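Local coordinates for protein putative polysaccharide binding proteins (DUF1812) (Bacteroides thetaiotaomicron VPI-5482, PDB 3GF8) that probably serves as a lipid-attached outer-membrane component in fimbrial assembly and may bind polysaccharide, at residues A[108-119]-A[190-198]. Numbering follows the deposited sequence.
Sequences LKREASLIINKR and DDVLSFRPY
A short parallel pairing, Ile115-Ile116 beside Leu193-Phe195, joins edge strand 115-116 to inner strand 193-195 of a mixed sheet. Ser194, the middle residue of strand 193-195, hydrogen-bonds through its N to Leu114 O (3.0 Å) and through its O to Ile116 N (2.9 Å). Arg196 N then hydrogen-bonds Ile116 O, the alternating pattern of parallel strands. On one face Ile116 and Phe195 run side by side, Ile116 CB against Phe195 CD2, while Leu108 comes from the opposite direction and sets its CD2 on Phe195 CE2 (3.5 Å). On the face of Ile115 and Ser194 the extended Arg196 chain bonds through NE, within the guanidinium plane, to Ser194 OG, and Ile115 CD1 rests over that plane. Ser194 OG is also tied to Glu173 on strand 170-176. Before the strands, Arg110, bent at chi2 (-57°) and chi3 (-65°), curls back to hold Leu108 O with NE and NH2. Its end meets Asp190 in a nearly coplanar salt bridge, NH1 to OD1 (2.9 Å) and NH2 to OD2 (2.7 Å), both on syn lone pairs, with Leu193 CD2 over the guanidinium centre. Beyond the strands, Arg119 CB stands 3.6 Å above the Tyr198 ring centroid, a CH-pi contact. This is the parallel pairing of an edge strand within a beta-rich fimbrillin-superfamily fold.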
ATOM      1  N   LEU A 108      -8.762   5.627  -5.088  1.00 27.40           N
ATOM      2  CA  LEU A 108      -9.443   5.260  -3.839  1.00 26.10           C
ATOM      3  C   LEU A 108     -10.713   6.103  -3.741  1.00 26.16           C
ATOM      4  O   LEU A 108     -10.661   7.319  -3.929  1.00 25.63           O
ATOM      5  CB  LEU A 108      -8.544   5.536  -2.625  1.00 29.54           C
ATOM      6  CG  LEU A 108      -9.068   5.311  -1.211  1.00 24.72           C
ATOM      7  CD1 LEU A 108      -9.438   3.854  -0.969  1.00 26.28           C
ATOM      8  CD2 LEU A 108      -8.015   5.809  -0.145  1.00 23.44           C
ATOM      9  N   LYS A 109     -11.852   5.457  -3.498  1.00 23.92           N
ATOM     10  CA  LYS A 109     -13.112   6.157  -3.379  1.00 22.60           C
ATOM     11  C   LYS A 109     -13.120   6.994  -2.118  1.00 23.16           C
ATOM     12  O   LYS A 109     -12.636   6.548  -1.060  1.00 24.38           O
ATOM     13  CB  LYS A 109     -14.267   5.150  -3.330  1.00 23.11           C
ATOM     14  CG  LYS A 109     -14.476   4.392  -4.667  1.00 29.04           C
ATOM     15  CD  LYS A 109     -15.710   3.509  -4.544  1.00 31.04           C
ATOM     16  CE  LYS A 109     -15.911   2.568  -5.690  1.00 36.93           C
ATOM     17  NZ  LYS A 109     -16.819   1.450  -5.280  1.00 27.54           N
ATOM     18  N   ARG A 110     -13.652   8.205  -2.237  1.00 20.88           N
ATOM     19  CA  ARG A 110     -13.865   9.099  -1.094  1.00 21.91           C
ATOM     20  C   ARG A 110     -15.143   9.927  -1.249  1.00 20.64           C
ATOM     21  O   ARG A 110     -15.638  10.147  -2.337  1.00 21.32           O
ATOM     22  CB  ARG A 110     -12.670  10.013  -0.832  1.00 19.89           C
ATOM     23  CG  ARG A 110     -12.549  11.249  -1.782  1.00 29.89           C
ATOM     24  CD  ARG A 110     -12.499  10.839  -3.261  1.00 29.15           C
ATOM     25  NE  ARG A 110     -11.299  10.057  -3.586  1.00 29.96           N
ATOM     26  CZ  ARG A 110     -10.153  10.576  -4.048  1.00 31.93           C
ATOM     27  NH1 ARG A 110     -10.032  11.886  -4.239  1.00 25.30           N
ATOM     28  NH2 ARG A 110      -9.109   9.779  -4.309  1.00 22.84           N
ATOM     29  N   GLU A 111     -15.656  10.380  -0.131  1.00 21.87           N
ATOM     30  CA  GLU A 111     -16.740  11.331  -0.065  1.00 22.19           C
ATOM     31  C   GLU A 111     -16.201  12.749  -0.098  1.00 22.56           C
ATOM     32  O   GLU A 111     -14.992  12.935  -0.011  1.00 22.24           O
ATOM     33  CB  GLU A 111     -17.419  11.165   1.266  1.00 23.51           C
ATOM     34  CG  GLU A 111     -18.120   9.842   1.491  1.00 34.17           C
ATOM     35  CD  GLU A 111     -18.871   9.873   2.842  1.00 49.07           C
ATOM     36  OE1 GLU A 111     -18.430  10.660   3.749  1.00 39.35           O
ATOM     37  OE2 GLU A 111     -19.886   9.128   2.970  1.00 52.46           O
ATOM     38  N   ALA A 112     -17.101  13.746  -0.129  1.00 20.65           N
ATOM     39  CA  ALA A 112     -16.704  15.165  -0.179  1.00 21.25           C
ATOM     40  C   ALA A 112     -15.775  15.527   0.929  1.00 24.98           C
ATOM     41  O   ALA A 112     -14.912  16.404   0.742  1.00 27.33           O
ATOM     42  CB  ALA A 112     -17.924  16.132  -0.132  1.00 20.76           C
ATOM     43  N   SER A 113     -15.952  14.905   2.097  1.00 23.59           N
ATOM     44  CA  SER A 113     -15.092  15.228   3.234  1.00 23.00           C
ATOM     45  C   SER A 113     -13.619  14.815   3.077  1.00 22.51           C
ATOM     46  O   SER A 113     -12.796  15.211   3.860  1.00 23.19           O
ATOM     47  CB  SER A 113     -15.618  14.560   4.493  1.00 24.26           C
ATOM     48  OG  SER A 113     -15.271  13.194   4.503  1.00 26.38           O
ATOM     49  N   LEU A 114     -13.298  13.972   2.108  1.00 23.92           N
ATOM     50  CA  LEU A 114     -11.928  13.477   1.939  1.00 25.19           C
ATOM     51  C   LEU A 114     -11.360  12.691   3.134  1.00 26.06           C
ATOM     52  O   LEU A 114     -10.153  12.547   3.256  1.00 28.55           O
ATOM     53  CB  LEU A 114     -10.990  14.630   1.608  1.00 24.17           C
ATOM     54  CG  LEU A 114     -11.459  15.575   0.505  1.00 24.05           C
ATOM     55  CD1 LEU A 114     -10.403  16.617   0.402  1.00 20.23           C
ATOM     56  CD2 LEU A 114     -11.674  14.825  -0.837  1.00 21.70           C
ATOM     57  N   ILE A 115     -12.227  12.189   3.999  1.00 27.65           N
ATOM     58  CA  ILE A 115     -11.827  11.341   5.121  1.00 27.11           C
ATOM     59  C   ILE A 115     -12.003   9.887   4.727  1.00 27.77           C
ATOM     60  O   ILE A 115     -13.033   9.502   4.224  1.00 31.23           O
ATOM     61  CB  ILE A 115     -12.701  11.605   6.339  1.00 26.23           C
ATOM     62  CG1 ILE A 115     -12.494  13.034   6.794  1.00 31.29           C
ATOM     63  CG2 ILE A 115     -12.394  10.630   7.457  1.00 24.68           C
ATOM     64  CD1 ILE A 115     -13.487  13.520   7.862  1.00 20.13           C
ATOM     65  N   ILE A 116     -10.992   9.082   4.947  1.00 28.12           N
ATOM     66  CA  ILE A 116     -11.067   7.636   4.716  1.00 28.60           C
ATOM     67  C   ILE A 116     -10.903   6.977   6.086  1.00 26.48           C
ATOM     68  O   ILE A 116      -9.894   7.200   6.722  1.00 24.75           O
ATOM     69  CB  ILE A 116      -9.897   7.180   3.813  1.00 28.03           C
ATOM     70  CG1 ILE A 116      -9.940   7.928   2.469  1.00 27.31           C
ATOM     71  CG2 ILE A 116      -9.897   5.630   3.641  1.00 28.01           C
ATOM     72  CD1 ILE A 116     -11.008   7.413   1.521  1.00 29.55           C
ATOM     73  N   ASN A 117     -11.878   6.186   6.535  1.00 25.45           N
ATOM     74  CA  ASN A 117     -11.775   5.540   7.841  1.00 28.83           C
ATOM     75  C   ASN A 117     -12.170   4.085   7.804  1.00 29.92           C
ATOM     76  O   ASN A 117     -12.614   3.545   8.804  1.00 34.72           O
ATOM     77  CB  ASN A 117     -12.582   6.299   8.930  1.00 28.00           C
ATOM     78  CG  ASN A 117     -14.035   6.511   8.552  1.00 31.30           C
ATOM     79  OD1 ASN A 117     -14.543   5.926   7.589  1.00 33.97           O
ATOM     80  ND2 ASN A 117     -14.716   7.361   9.312  1.00 28.39           N
ATOM     81  N   LYS A 118     -12.036   3.455   6.650  1.00 29.79           N
ATOM     82  CA  LYS A 118     -12.336   2.043   6.520  1.00 28.88           C
ATOM     83  C   LYS A 118     -11.028   1.266   6.341  1.00 28.56           C
ATOM     84  O   LYS A 118     -10.021   1.828   5.911  1.00 25.90           O
ATOM     85  CB  LYS A 118     -13.256   1.802   5.318  1.00 26.82           C
ATOM     86  CG  LYS A 118     -12.532   1.842   3.984  1.00 38.09           C
ATOM     87  CD  LYS A 118     -13.468   1.656   2.755  1.00 42.02           C
ATOM     88  CE  LYS A 118     -13.780   2.979   2.044  1.00 47.15           C
ATOM     89  NZ  LYS A 118     -14.480   2.802   0.691  1.00 49.98           N
ATOM     90  N   ARG A 119     -11.034  -0.024   6.646  1.00 27.17           N
ATOM     91  CA  ARG A 119      -9.896  -0.838   6.279  1.00 28.12           C
ATOM     92  C   ARG A 119     -10.078  -1.263   4.837  1.00 25.77           C
ATOM     93  O   ARG A 119     -10.977  -1.989   4.560  1.00 24.09           O
ATOM     94  CB  ARG A 119      -9.711  -2.061   7.182  1.00 27.06           C
ATOM     95  CG  ARG A 119      -8.458  -2.861   6.762  1.00 34.99           C
ATOM     96  CD  ARG A 119      -8.130  -3.919   7.750  1.00 47.20           C
ATOM     97  NE  ARG A 119      -9.205  -4.901   7.820  1.00 56.23           N
ATOM     98  CZ  ARG A 119      -9.354  -5.833   8.771  1.00 54.44           C
ATOM     99  NH1 ARG A 119      -8.491  -5.954   9.780  1.00 50.87           N
ATOM    100  NH2 ARG A 119     -10.387  -6.659   8.699  1.00 51.13           N
ATOM    101  N   ASP A 190      -4.102  14.530  -7.058  1.00 26.97           N
ATOM    102  CA  ASP A 190      -5.341  14.151  -6.371  1.00 26.49           C
ATOM    103  C   ASP A 190      -5.512  15.091  -5.203  1.00 25.27           C
ATOM    104  O   ASP A 190      -4.599  15.851  -4.886  1.00 23.85           O
ATOM    105  CB  ASP A 190      -5.290  12.678  -5.924  1.00 22.16           C
ATOM    106  CG  ASP A 190      -6.679  12.109  -5.537  1.00 27.02           C
ATOM    107  OD1 ASP A 190      -7.708  12.791  -5.717  1.00 29.12           O
ATOM    108  OD2 ASP A 190      -6.743  10.971  -5.021  1.00 22.81           O
ATOM    109  N   ASP A 191      -6.699  15.098  -4.606  1.00 24.87           N
ATOM    110  CA  ASP A 191      -6.885  15.789  -3.333  1.00 23.82           C
ATOM    111  C   ASP A 191      -6.077  15.127  -2.263  1.00 23.73           C
ATOM    112  O   ASP A 191      -5.762  13.950  -2.371  1.00 21.86           O
ATOM    113  CB  ASP A 191      -8.351  15.745  -2.920  1.00 24.83           C
ATOM    114  CG  ASP A 191      -9.214  16.590  -3.818  1.00 25.41           C
ATOM    115  OD1 ASP A 191      -8.816  17.743  -4.060  1.00 28.16           O
ATOM    116  OD2 ASP A 191     -10.261  16.116  -4.295  1.00 31.13           O
ATOM    117  N   VAL A 192      -5.756  15.908  -1.222  1.00 26.75           N
ATOM    118  CA  VAL A 192      -5.201  15.370   0.019  1.00 24.59           C
ATOM    119  C   VAL A 192      -6.294  14.715   0.864  1.00 25.61           C
ATOM    120  O   VAL A 192      -7.326  15.332   1.160  1.00 23.15           O
ATOM    121  CB  VAL A 192      -4.512  16.479   0.833  1.00 28.19           C
ATOM    122  CG1 VAL A 192      -3.978  15.950   2.211  1.00 23.09           C
ATOM    123  CG2 VAL A 192      -3.393  17.095  -0.004  1.00 24.87           C
ATOM    124  N   LEU A 193      -6.030  13.472   1.262  1.00 24.14           N
ATOM    125  CA  LEU A 193      -6.943  12.688   2.052  1.00 23.76           C
ATOM    126  C   LEU A 193      -6.450  12.616   3.513  1.00 24.55           C
ATOM    127  O   LEU A 193      -5.237  12.695   3.777  1.00 25.27           O
ATOM    128  CB  LEU A 193      -7.075  11.278   1.458  1.00 20.35           C
ATOM    129  CG  LEU A 193      -7.493  11.140  -0.012  1.00 24.51           C
ATOM    130  CD1 LEU A 193      -7.531   9.667  -0.396  1.00 17.15           C
ATOM    131  CD2 LEU A 193      -8.835  11.869  -0.340  1.00 19.42           C
ATOM    132  N   SER A 194      -7.420  12.513   4.430  1.00 23.38           N
ATOM    133  CA  SER A 194      -7.227  12.285   5.865  1.00 24.39           C
ATOM    134  C   SER A 194      -7.612  10.839   6.194  1.00 24.57           C
ATOM    135  O   SER A 194      -8.787  10.478   6.211  1.00 24.95           O
ATOM    136  CB  SER A 194      -8.094  13.265   6.670  1.00 25.15           C
ATOM    137  OG  SER A 194      -7.916  13.122   8.084  1.00 25.91           O
ATOM    138  N   PHE A 195      -6.607   9.986   6.377  1.00 25.05           N
ATOM    139  CA  PHE A 195      -6.859   8.604   6.748  1.00 23.60           C
ATOM    140  C   PHE A 195      -6.952   8.570   8.243  1.00 23.72           C
ATOM    141  O   PHE A 195      -6.057   9.084   8.922  1.00 24.00           O
ATOM    142  CB  PHE A 195      -5.736   7.683   6.276  1.00 21.07           C
ATOM    143  CG  PHE A 195      -5.584   7.620   4.772  1.00 21.01           C
ATOM    144  CD1 PHE A 195      -4.850   8.586   4.092  1.00 20.77           C
ATOM    145  CD2 PHE A 195      -6.166   6.593   4.032  1.00 18.54           C
ATOM    146  CE1 PHE A 195      -4.700   8.519   2.713  1.00 19.37           C
ATOM    147  CE2 PHE A 195      -6.016   6.521   2.648  1.00 20.86           C
ATOM    148  CZ  PHE A 195      -5.282   7.488   1.990  1.00 23.28           C
ATOM    149  N   ARG A 196      -8.018   7.963   8.754  1.00 20.04           N
ATOM    150  CA  ARG A 196      -8.284   7.946  10.185  1.00 23.45           C
ATOM    151  C   ARG A 196      -8.539   6.555  10.671  1.00 21.66           C
ATOM    152  O   ARG A 196      -8.819   5.708   9.871  1.00 23.71           O
ATOM    153  CB  ARG A 196      -9.516   8.783  10.462  1.00 23.46           C
ATOM    154  CG  ARG A 196      -9.269  10.193  10.064  1.00 25.61           C
ATOM    155  CD  ARG A 196     -10.387  11.126  10.406  1.00 24.61           C
ATOM    156  NE  ARG A 196     -10.012  12.431   9.891  1.00 23.45           N
ATOM    157  CZ  ARG A 196     -10.661  13.556  10.139  1.00 29.02           C
ATOM    158  NH1 ARG A 196     -11.700  13.548  10.931  1.00 32.37           N
ATOM    159  NH2 ARG A 196     -10.242  14.708   9.619  1.00 37.38           N
ATOM    160  N   PRO A 197      -8.467   6.326  11.986  1.00 22.78           N
ATOM    161  CA  PRO A 197      -8.551   4.942  12.464  1.00 22.52           C
ATOM    162  C   PRO A 197      -9.790   4.186  12.025  1.00 21.38           C
ATOM    163  O   PRO A 197     -10.880   4.738  12.018  1.00 22.36           O
ATOM    164  CB  PRO A 197      -8.524   5.092  13.976  1.00 22.40           C
ATOM    165  CG  PRO A 197      -7.686   6.346  14.189  1.00 22.24           C
ATOM    166  CD  PRO A 197      -8.097   7.259  13.071  1.00 23.13           C
ATOM    167  N   TYR A 198      -9.608   2.933  11.637  1.00 20.08           N
ATOM    168  CA  TYR A 198     -10.736   2.055  11.460  1.00 21.79           C
ATOM    169  C   TYR A 198     -10.976   1.218  12.710  1.00 21.30           C
ATOM    170  O   TYR A 198     -12.026   0.606  12.847  1.00 19.19           O
ATOM    171  CB  TYR A 198     -10.603   1.216  10.172  1.00 23.91           C
ATOM    172  CG  TYR A 198      -9.396   0.315  10.125  1.00 24.96           C
ATOM    173  CD1 TYR A 198      -9.394  -0.882  10.817  1.00 26.29           C
ATOM    174  CD2 TYR A 198      -8.257   0.669   9.409  1.00 27.47           C
ATOM    175  CE1 TYR A 198      -8.289  -1.720  10.806  1.00 29.04           C
ATOM    176  CE2 TYR A 198      -7.158  -0.156   9.383  1.00 28.84           C
ATOM    177  CZ  TYR A 198      -7.184  -1.366  10.078  1.00 29.68           C
ATOM    178  OH  TYR A 198      -6.094  -2.213  10.110  1.00 25.83           O
TER
HETATM  179  O   HOH W   1     -11.799  13.962  -4.375  1.00 28.65           O